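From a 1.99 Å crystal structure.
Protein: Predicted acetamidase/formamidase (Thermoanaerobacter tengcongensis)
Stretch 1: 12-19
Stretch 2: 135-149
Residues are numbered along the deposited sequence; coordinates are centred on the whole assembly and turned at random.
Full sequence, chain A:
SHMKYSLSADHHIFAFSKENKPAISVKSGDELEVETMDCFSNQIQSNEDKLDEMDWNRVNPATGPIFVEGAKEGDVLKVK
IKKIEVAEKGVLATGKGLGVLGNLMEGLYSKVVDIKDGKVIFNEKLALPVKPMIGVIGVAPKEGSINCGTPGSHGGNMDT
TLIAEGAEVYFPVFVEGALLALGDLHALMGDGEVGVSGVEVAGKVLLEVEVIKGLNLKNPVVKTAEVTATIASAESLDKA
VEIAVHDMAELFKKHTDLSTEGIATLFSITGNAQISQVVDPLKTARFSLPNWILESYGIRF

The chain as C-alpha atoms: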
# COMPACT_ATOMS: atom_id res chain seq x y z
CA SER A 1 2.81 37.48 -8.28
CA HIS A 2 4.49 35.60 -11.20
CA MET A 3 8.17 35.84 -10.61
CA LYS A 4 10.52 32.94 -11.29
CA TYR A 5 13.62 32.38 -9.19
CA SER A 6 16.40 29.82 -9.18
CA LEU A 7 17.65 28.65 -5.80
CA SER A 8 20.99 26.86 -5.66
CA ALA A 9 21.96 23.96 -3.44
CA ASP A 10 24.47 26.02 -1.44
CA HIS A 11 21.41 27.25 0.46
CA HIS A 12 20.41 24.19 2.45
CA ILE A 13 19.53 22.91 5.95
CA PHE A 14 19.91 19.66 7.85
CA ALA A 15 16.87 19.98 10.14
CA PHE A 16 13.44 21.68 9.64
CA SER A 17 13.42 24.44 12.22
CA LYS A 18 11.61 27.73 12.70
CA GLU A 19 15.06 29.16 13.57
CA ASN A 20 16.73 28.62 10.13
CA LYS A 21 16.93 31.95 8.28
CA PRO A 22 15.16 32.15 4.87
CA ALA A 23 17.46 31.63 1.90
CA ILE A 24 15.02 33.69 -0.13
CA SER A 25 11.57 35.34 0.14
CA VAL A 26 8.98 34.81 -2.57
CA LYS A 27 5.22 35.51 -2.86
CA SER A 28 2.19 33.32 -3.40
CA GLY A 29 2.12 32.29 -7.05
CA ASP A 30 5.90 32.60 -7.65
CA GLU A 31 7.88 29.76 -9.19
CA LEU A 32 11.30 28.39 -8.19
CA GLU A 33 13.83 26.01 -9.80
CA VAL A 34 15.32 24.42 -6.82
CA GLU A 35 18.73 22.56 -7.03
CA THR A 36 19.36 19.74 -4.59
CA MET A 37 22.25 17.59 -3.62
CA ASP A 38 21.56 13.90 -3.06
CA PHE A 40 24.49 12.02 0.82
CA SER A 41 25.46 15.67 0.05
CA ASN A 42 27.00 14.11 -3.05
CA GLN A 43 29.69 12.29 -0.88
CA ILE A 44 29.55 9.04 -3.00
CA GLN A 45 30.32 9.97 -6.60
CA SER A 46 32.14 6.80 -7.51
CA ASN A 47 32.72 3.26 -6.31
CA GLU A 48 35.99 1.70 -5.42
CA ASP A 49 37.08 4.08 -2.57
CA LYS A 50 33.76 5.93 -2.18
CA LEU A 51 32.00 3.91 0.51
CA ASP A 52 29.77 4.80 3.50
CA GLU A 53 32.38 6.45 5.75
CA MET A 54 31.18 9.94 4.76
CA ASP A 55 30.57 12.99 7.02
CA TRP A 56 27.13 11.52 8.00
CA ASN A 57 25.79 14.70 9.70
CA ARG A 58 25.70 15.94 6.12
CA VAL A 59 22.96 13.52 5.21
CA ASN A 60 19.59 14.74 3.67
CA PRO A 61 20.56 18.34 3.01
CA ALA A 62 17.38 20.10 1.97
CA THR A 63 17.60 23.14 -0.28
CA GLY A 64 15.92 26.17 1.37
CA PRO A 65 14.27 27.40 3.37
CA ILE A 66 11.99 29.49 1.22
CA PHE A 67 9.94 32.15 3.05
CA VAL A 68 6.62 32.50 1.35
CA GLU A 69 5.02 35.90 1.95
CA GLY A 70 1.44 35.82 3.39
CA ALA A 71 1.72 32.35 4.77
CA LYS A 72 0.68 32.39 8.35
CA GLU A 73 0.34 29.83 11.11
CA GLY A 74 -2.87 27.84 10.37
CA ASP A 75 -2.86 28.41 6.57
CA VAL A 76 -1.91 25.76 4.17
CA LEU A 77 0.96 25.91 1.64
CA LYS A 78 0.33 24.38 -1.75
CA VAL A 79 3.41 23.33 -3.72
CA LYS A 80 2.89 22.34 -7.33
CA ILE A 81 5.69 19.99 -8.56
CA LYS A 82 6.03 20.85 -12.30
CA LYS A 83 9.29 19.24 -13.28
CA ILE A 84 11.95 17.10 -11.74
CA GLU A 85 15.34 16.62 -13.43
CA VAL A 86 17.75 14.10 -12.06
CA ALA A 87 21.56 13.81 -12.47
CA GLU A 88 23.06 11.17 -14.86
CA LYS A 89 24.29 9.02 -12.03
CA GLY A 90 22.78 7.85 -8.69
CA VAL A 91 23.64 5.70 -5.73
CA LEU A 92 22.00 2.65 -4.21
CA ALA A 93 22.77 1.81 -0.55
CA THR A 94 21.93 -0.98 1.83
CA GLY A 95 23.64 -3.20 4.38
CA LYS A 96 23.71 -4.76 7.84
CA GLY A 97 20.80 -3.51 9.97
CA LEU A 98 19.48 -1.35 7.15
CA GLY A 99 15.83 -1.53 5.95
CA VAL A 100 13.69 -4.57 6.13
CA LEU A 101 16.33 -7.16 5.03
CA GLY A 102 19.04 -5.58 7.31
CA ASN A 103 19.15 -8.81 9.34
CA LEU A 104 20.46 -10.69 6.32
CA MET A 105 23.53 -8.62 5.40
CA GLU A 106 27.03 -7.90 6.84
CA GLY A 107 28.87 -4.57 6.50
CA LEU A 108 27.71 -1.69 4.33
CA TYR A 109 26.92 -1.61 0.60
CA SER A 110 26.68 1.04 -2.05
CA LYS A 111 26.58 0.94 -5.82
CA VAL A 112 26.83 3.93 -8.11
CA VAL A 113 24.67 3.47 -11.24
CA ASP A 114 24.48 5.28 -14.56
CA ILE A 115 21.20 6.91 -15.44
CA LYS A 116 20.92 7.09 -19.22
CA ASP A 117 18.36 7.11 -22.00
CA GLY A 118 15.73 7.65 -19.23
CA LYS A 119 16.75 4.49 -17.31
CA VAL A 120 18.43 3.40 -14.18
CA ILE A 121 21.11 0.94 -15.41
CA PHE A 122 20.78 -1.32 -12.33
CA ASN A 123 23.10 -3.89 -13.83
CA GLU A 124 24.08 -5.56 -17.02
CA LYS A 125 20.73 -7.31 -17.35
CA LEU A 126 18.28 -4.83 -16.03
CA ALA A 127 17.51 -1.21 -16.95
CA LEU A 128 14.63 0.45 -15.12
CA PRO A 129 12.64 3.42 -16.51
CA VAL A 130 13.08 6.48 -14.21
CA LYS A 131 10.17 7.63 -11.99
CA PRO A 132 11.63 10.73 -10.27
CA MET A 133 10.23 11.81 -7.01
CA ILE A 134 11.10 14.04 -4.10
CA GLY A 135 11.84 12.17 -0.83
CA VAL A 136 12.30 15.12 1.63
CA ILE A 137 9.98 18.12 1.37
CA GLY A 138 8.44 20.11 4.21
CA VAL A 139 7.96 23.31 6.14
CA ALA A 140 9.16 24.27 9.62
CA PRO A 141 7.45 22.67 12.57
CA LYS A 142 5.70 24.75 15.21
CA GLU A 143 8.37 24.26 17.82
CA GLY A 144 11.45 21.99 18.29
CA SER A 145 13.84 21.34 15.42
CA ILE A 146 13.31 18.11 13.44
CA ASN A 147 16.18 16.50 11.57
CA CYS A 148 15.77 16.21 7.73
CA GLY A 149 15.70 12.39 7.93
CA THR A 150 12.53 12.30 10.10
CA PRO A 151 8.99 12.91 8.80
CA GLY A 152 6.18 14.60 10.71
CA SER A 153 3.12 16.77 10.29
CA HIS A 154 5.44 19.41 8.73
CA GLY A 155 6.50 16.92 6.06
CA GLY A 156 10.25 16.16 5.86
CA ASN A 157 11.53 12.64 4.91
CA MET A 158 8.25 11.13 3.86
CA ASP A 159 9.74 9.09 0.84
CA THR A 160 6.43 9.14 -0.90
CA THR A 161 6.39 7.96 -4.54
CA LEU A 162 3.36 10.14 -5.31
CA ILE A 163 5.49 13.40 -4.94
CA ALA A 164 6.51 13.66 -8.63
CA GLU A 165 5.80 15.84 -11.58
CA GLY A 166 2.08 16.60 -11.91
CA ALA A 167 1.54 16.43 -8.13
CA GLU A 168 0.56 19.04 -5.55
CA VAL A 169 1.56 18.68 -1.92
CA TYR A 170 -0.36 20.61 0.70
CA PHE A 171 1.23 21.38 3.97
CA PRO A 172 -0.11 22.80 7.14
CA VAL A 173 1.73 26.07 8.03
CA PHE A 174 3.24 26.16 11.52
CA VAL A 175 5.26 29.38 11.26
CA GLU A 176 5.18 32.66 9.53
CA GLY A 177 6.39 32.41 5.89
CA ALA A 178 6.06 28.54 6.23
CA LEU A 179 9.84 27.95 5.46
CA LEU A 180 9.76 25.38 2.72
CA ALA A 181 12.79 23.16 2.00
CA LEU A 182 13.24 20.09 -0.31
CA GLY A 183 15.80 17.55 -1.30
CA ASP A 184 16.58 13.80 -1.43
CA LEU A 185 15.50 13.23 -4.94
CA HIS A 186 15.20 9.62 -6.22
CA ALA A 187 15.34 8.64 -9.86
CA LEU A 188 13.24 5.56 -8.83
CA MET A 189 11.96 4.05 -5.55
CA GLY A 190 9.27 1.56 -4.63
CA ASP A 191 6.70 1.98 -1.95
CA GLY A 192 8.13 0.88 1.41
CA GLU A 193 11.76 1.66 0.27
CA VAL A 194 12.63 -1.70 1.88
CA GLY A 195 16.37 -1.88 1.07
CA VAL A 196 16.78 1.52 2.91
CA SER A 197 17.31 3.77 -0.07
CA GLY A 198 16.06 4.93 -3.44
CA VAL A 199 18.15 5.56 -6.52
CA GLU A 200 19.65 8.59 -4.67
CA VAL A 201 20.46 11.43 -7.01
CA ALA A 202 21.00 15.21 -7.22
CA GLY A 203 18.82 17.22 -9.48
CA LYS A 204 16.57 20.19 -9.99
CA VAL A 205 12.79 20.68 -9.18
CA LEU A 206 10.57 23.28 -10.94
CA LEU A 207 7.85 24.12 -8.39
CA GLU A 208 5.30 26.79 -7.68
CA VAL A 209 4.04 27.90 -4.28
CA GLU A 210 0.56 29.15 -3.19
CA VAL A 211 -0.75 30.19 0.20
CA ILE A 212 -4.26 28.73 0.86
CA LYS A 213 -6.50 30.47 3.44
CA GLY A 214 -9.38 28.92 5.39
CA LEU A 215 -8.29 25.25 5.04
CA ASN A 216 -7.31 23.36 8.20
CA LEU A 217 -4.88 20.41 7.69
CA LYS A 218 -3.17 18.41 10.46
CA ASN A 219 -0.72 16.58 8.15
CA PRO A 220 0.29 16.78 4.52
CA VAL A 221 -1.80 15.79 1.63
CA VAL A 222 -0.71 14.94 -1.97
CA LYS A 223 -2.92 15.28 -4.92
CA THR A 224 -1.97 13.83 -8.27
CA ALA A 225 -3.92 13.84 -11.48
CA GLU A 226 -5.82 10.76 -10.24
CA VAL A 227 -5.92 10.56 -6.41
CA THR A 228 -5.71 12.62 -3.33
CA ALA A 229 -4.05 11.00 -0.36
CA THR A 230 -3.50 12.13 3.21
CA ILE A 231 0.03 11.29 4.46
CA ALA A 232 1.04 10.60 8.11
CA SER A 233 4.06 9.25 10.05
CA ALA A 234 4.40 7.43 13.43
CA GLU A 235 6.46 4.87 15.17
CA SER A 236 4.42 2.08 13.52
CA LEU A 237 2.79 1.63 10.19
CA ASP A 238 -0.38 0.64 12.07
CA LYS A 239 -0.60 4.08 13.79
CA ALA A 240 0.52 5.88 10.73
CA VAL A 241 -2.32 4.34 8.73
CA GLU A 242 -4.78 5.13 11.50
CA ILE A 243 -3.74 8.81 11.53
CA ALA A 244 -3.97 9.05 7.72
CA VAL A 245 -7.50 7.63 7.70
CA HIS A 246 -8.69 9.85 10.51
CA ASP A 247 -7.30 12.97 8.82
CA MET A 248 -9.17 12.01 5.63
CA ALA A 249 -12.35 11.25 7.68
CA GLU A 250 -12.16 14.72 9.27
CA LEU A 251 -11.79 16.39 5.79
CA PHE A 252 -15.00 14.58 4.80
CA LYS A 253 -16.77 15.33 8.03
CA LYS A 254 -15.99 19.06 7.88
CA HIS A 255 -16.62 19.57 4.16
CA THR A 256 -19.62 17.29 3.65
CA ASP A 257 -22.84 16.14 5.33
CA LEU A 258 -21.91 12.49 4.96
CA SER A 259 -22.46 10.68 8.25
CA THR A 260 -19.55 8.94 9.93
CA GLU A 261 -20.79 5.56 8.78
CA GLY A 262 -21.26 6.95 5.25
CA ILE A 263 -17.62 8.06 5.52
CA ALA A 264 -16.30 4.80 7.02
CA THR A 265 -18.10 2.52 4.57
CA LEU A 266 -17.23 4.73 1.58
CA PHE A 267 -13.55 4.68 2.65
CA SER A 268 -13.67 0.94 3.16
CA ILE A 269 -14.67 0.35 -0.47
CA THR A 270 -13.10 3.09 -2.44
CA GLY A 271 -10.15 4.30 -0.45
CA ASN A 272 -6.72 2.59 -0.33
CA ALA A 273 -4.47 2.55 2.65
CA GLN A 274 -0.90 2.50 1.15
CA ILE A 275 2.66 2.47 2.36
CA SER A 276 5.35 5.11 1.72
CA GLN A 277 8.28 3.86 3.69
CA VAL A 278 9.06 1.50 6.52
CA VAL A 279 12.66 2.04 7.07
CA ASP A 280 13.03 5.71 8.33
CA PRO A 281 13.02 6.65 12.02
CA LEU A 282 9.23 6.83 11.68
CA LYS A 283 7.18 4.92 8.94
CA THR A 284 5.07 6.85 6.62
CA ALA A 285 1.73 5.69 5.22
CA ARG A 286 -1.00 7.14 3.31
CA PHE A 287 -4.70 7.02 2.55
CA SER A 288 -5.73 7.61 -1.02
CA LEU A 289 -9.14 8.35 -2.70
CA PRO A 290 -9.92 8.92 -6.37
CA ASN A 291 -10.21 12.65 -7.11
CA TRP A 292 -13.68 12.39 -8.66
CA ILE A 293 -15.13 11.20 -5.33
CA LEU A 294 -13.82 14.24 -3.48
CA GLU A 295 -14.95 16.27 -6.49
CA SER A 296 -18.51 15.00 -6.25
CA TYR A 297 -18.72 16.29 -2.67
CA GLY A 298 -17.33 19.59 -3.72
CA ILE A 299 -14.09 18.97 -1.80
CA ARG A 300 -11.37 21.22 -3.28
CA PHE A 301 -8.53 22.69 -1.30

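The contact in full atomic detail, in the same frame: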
# COMPACT_ATOMS: atom_id res chain seq x y z
N HIS A 12 21.12 25.40 2.06
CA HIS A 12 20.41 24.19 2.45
C HIS A 12 20.43 24.05 3.99
O HIS A 12 21.27 24.69 4.64
CB HIS A 12 21.08 22.90 1.86
CG HIS A 12 22.59 22.89 1.94
ND1 HIS A 12 23.28 22.64 3.12
CD2 HIS A 12 23.54 23.08 0.99
CE1 HIS A 12 24.58 22.68 2.89
NE2 HIS A 12 24.77 22.91 1.61
N ILE A 13 19.63 23.12 4.49
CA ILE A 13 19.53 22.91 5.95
C ILE A 13 19.62 21.42 6.24
O ILE A 13 19.31 20.57 5.37
CB ILE A 13 18.17 23.34 6.41
CG1 ILE A 13 17.08 22.50 5.68
CG2 ILE A 13 17.97 24.93 6.19
CD1 ILE A 13 15.80 22.99 6.00
N PHE A 14 19.87 21.06 7.50
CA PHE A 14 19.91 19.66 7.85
C PHE A 14 18.72 19.30 8.76
O PHE A 14 18.46 18.15 9.00
CB PHE A 14 21.30 19.35 8.55
CG PHE A 14 22.44 19.34 7.52
CD1 PHE A 14 22.56 18.25 6.64
CD2 PHE A 14 23.25 20.46 7.35
CE1 PHE A 14 23.54 18.25 5.67
CE2 PHE A 14 24.22 20.52 6.37
CZ PHE A 14 24.39 19.40 5.51
N ALA A 15 18.04 20.29 9.33
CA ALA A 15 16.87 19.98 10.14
C ALA A 15 15.83 21.00 9.83
O ALA A 15 16.21 22.15 9.53
CB ALA A 15 17.26 20.05 11.70
N PHE A 16 14.53 20.65 9.89
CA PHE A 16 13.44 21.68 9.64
C PHE A 16 13.26 22.43 10.93
O PHE A 16 13.03 21.80 11.99
CB PHE A 16 12.15 21.03 9.16
CG PHE A 16 12.23 20.55 7.76
CD1 PHE A 16 12.95 19.41 7.42
CD2 PHE A 16 11.63 21.29 6.72
CE1 PHE A 16 13.03 18.99 6.01
CE2 PHE A 16 11.70 20.91 5.36
CZ PHE A 16 12.45 19.77 5.01
N SER A 17 13.46 23.76 10.92
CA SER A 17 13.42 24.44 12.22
C SER A 17 12.93 25.84 11.95
O SER A 17 13.29 26.45 10.93
CB SER A 17 14.82 24.49 12.88
OG SER A 17 14.76 25.45 13.96
N LYS A 18 12.13 26.36 12.85
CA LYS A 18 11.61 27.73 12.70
C LYS A 18 12.73 28.75 12.79
O LYS A 18 12.53 29.92 12.42
CB LYS A 18 10.61 28.08 13.81
CG LYS A 18 11.22 28.06 15.21
CD LYS A 18 10.17 28.57 16.19
CE LYS A 18 10.41 27.97 17.53
NZ LYS A 18 11.37 28.96 18.32
N GLU A 19 13.88 28.30 13.29
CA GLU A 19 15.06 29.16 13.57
C GLU A 19 15.96 29.37 12.34
O GLU A 19 16.79 30.27 12.35
CB GLU A 19 15.91 28.59 14.68
CG GLU A 19 15.10 28.43 16.00
CD GLU A 19 14.64 29.80 16.52
OE1 GLU A 19 15.44 30.74 16.49
OE2 GLU A 19 13.48 29.96 16.96
N GLY A 135 11.97 12.90 -2.09
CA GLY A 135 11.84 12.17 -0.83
C GLY A 135 11.62 13.06 0.41
O GLY A 135 10.92 12.68 1.34
N VAL A 136 12.31 14.23 0.46
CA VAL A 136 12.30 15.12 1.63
C VAL A 136 11.63 16.43 1.11
O VAL A 136 12.12 17.09 0.16
CB VAL A 136 13.68 15.39 2.07
CG1 VAL A 136 13.79 16.63 2.99
CG2 VAL A 136 14.25 14.15 2.91
N ILE A 137 10.54 16.84 1.74
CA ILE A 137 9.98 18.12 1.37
C ILE A 137 9.04 18.50 2.51
O ILE A 137 8.33 17.63 3.05
CB ILE A 137 9.19 18.15 0.09
CG1 ILE A 137 8.57 19.55 -0.07
CG2 ILE A 137 8.10 16.99 0.04
CD1 ILE A 137 8.06 19.68 -1.77
N GLY A 138 9.15 19.74 2.98
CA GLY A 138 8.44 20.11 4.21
C GLY A 138 8.53 21.58 4.53
O GLY A 138 9.25 22.35 3.86
N VAL A 139 7.86 21.98 5.60
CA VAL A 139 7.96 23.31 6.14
C VAL A 139 8.43 23.18 7.60
O VAL A 139 8.59 22.09 8.10
CB VAL A 139 6.56 23.94 6.17
CG1 VAL A 139 5.96 23.97 4.75
CG2 VAL A 139 5.57 23.07 7.20
N ALA A 140 8.68 24.32 8.25
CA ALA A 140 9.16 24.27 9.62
C ALA A 140 8.03 23.84 10.55
O ALA A 140 6.90 24.26 10.41
CB ALA A 140 9.71 25.65 10.09
N PRO A 141 8.37 22.98 11.51
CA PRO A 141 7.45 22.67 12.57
C PRO A 141 7.18 23.84 13.49
O PRO A 141 7.95 24.83 13.56
CB PRO A 141 8.16 21.55 13.39
CG PRO A 141 9.51 21.26 12.74
CD PRO A 141 9.73 22.44 11.71
N LYS A 142 6.10 23.70 14.26
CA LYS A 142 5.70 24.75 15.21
C LYS A 142 6.83 25.00 16.19
O LYS A 142 7.26 26.10 16.38
CB LYS A 142 4.43 24.31 15.93
CG LYS A 142 3.61 25.45 16.57
CD LYS A 142 2.28 24.78 17.04
CE LYS A 142 1.99 24.96 18.57
NZ LYS A 142 1.21 23.73 18.98
N GLU A 143 7.41 23.97 16.75
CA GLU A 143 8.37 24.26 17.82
C GLU A 143 9.77 23.65 17.63
O GLU A 143 10.62 24.26 16.95
CB GLU A 143 7.74 23.94 19.19
CG GLU A 143 8.54 24.52 20.42
CD GLU A 143 9.01 25.99 20.21
OE1 GLU A 143 10.24 26.26 20.06
OE2 GLU A 143 8.13 26.89 20.19
N GLY A 144 10.05 22.50 18.25
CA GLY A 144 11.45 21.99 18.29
C GLY A 144 11.87 21.59 16.87
O GLY A 144 11.06 21.03 16.08
N SER A 145 13.14 21.87 16.56
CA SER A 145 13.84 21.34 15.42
C SER A 145 13.61 19.82 15.12
O SER A 145 13.62 18.97 16.05
CB SER A 145 15.34 21.60 15.61
OG SER A 145 16.05 21.08 14.49
N ILE A 146 13.42 19.50 13.85
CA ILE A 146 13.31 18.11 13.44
C ILE A 146 14.25 17.77 12.30
O ILE A 146 14.10 18.20 11.19
CB ILE A 146 11.83 17.69 13.17
CG1 ILE A 146 11.00 17.86 14.47
CG2 ILE A 146 11.76 16.19 12.68
CD1 ILE A 146 9.42 17.71 14.32
N ASN A 147 15.24 16.96 12.60
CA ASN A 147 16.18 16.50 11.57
C ASN A 147 15.54 16.07 10.24
O ASN A 147 14.57 15.30 10.27
CB ASN A 147 16.95 15.32 12.15
CG ASN A 147 18.15 14.93 11.31
OD1 ASN A 147 18.06 14.08 10.38
ND2 ASN A 147 19.29 15.53 11.62
N CYS A 148 16.12 16.55 9.11
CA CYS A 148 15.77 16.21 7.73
C CYS A 148 15.40 14.80 7.41
O CYS A 148 14.60 14.58 6.52
CB CYS A 148 16.94 16.65 6.81
SG CYS A 148 16.70 18.38 6.65
N GLY A 149 16.00 13.84 8.11
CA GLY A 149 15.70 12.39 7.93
C GLY A 149 14.43 11.91 8.63
O GLY A 149 14.10 10.73 8.55
O HOH W 1 10.39 24.79 14.51

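Stretch 2 begins by building a pocket for one side chain, the Phe 16 ring, which is buried. Val 136 points toward stretch 1 and sets its CG1 3.9 Å from Phe 16 CE1, at the ring edge. At Gly 138 the absence of a side chain matters: an ideal CB would sit 3.2 Å from Phe 16 CE2, so the bare backbone lets the ring settle with CE2 also 3.2 Å from Gly 138 O. Val 139 then offers its carbonyl rather than its side chain, and Pro 141 packs CD 3.8 Å from Phe 16 CB.

One water accepts from Lys 18 N and donates to Pro 141 O and Glu 143 O. Glu 143 starts away but its end returns, placing OE1 3.4 Å from Lys 18 NZ in a salt bridge; the same NZ pairs with Glu 19 OE2 at 2.7 Å.

The backbone takes over at Ile 146, in a short antiparallel pairing: Phe 16 N donates to Ile 146 O (2.8 Å), and Ile 146 N to Phe 16 O (3.0 Å). Asn 147 faces Ala 15 as the adjoining non-hydrogen-bonded pair, their CA atoms 3.8 Å apart. Finally Cys 148 N donates to Phe 14 O, while its SG lies 3.8 Å from Phe 16 CE1, approaching the ring obliquely.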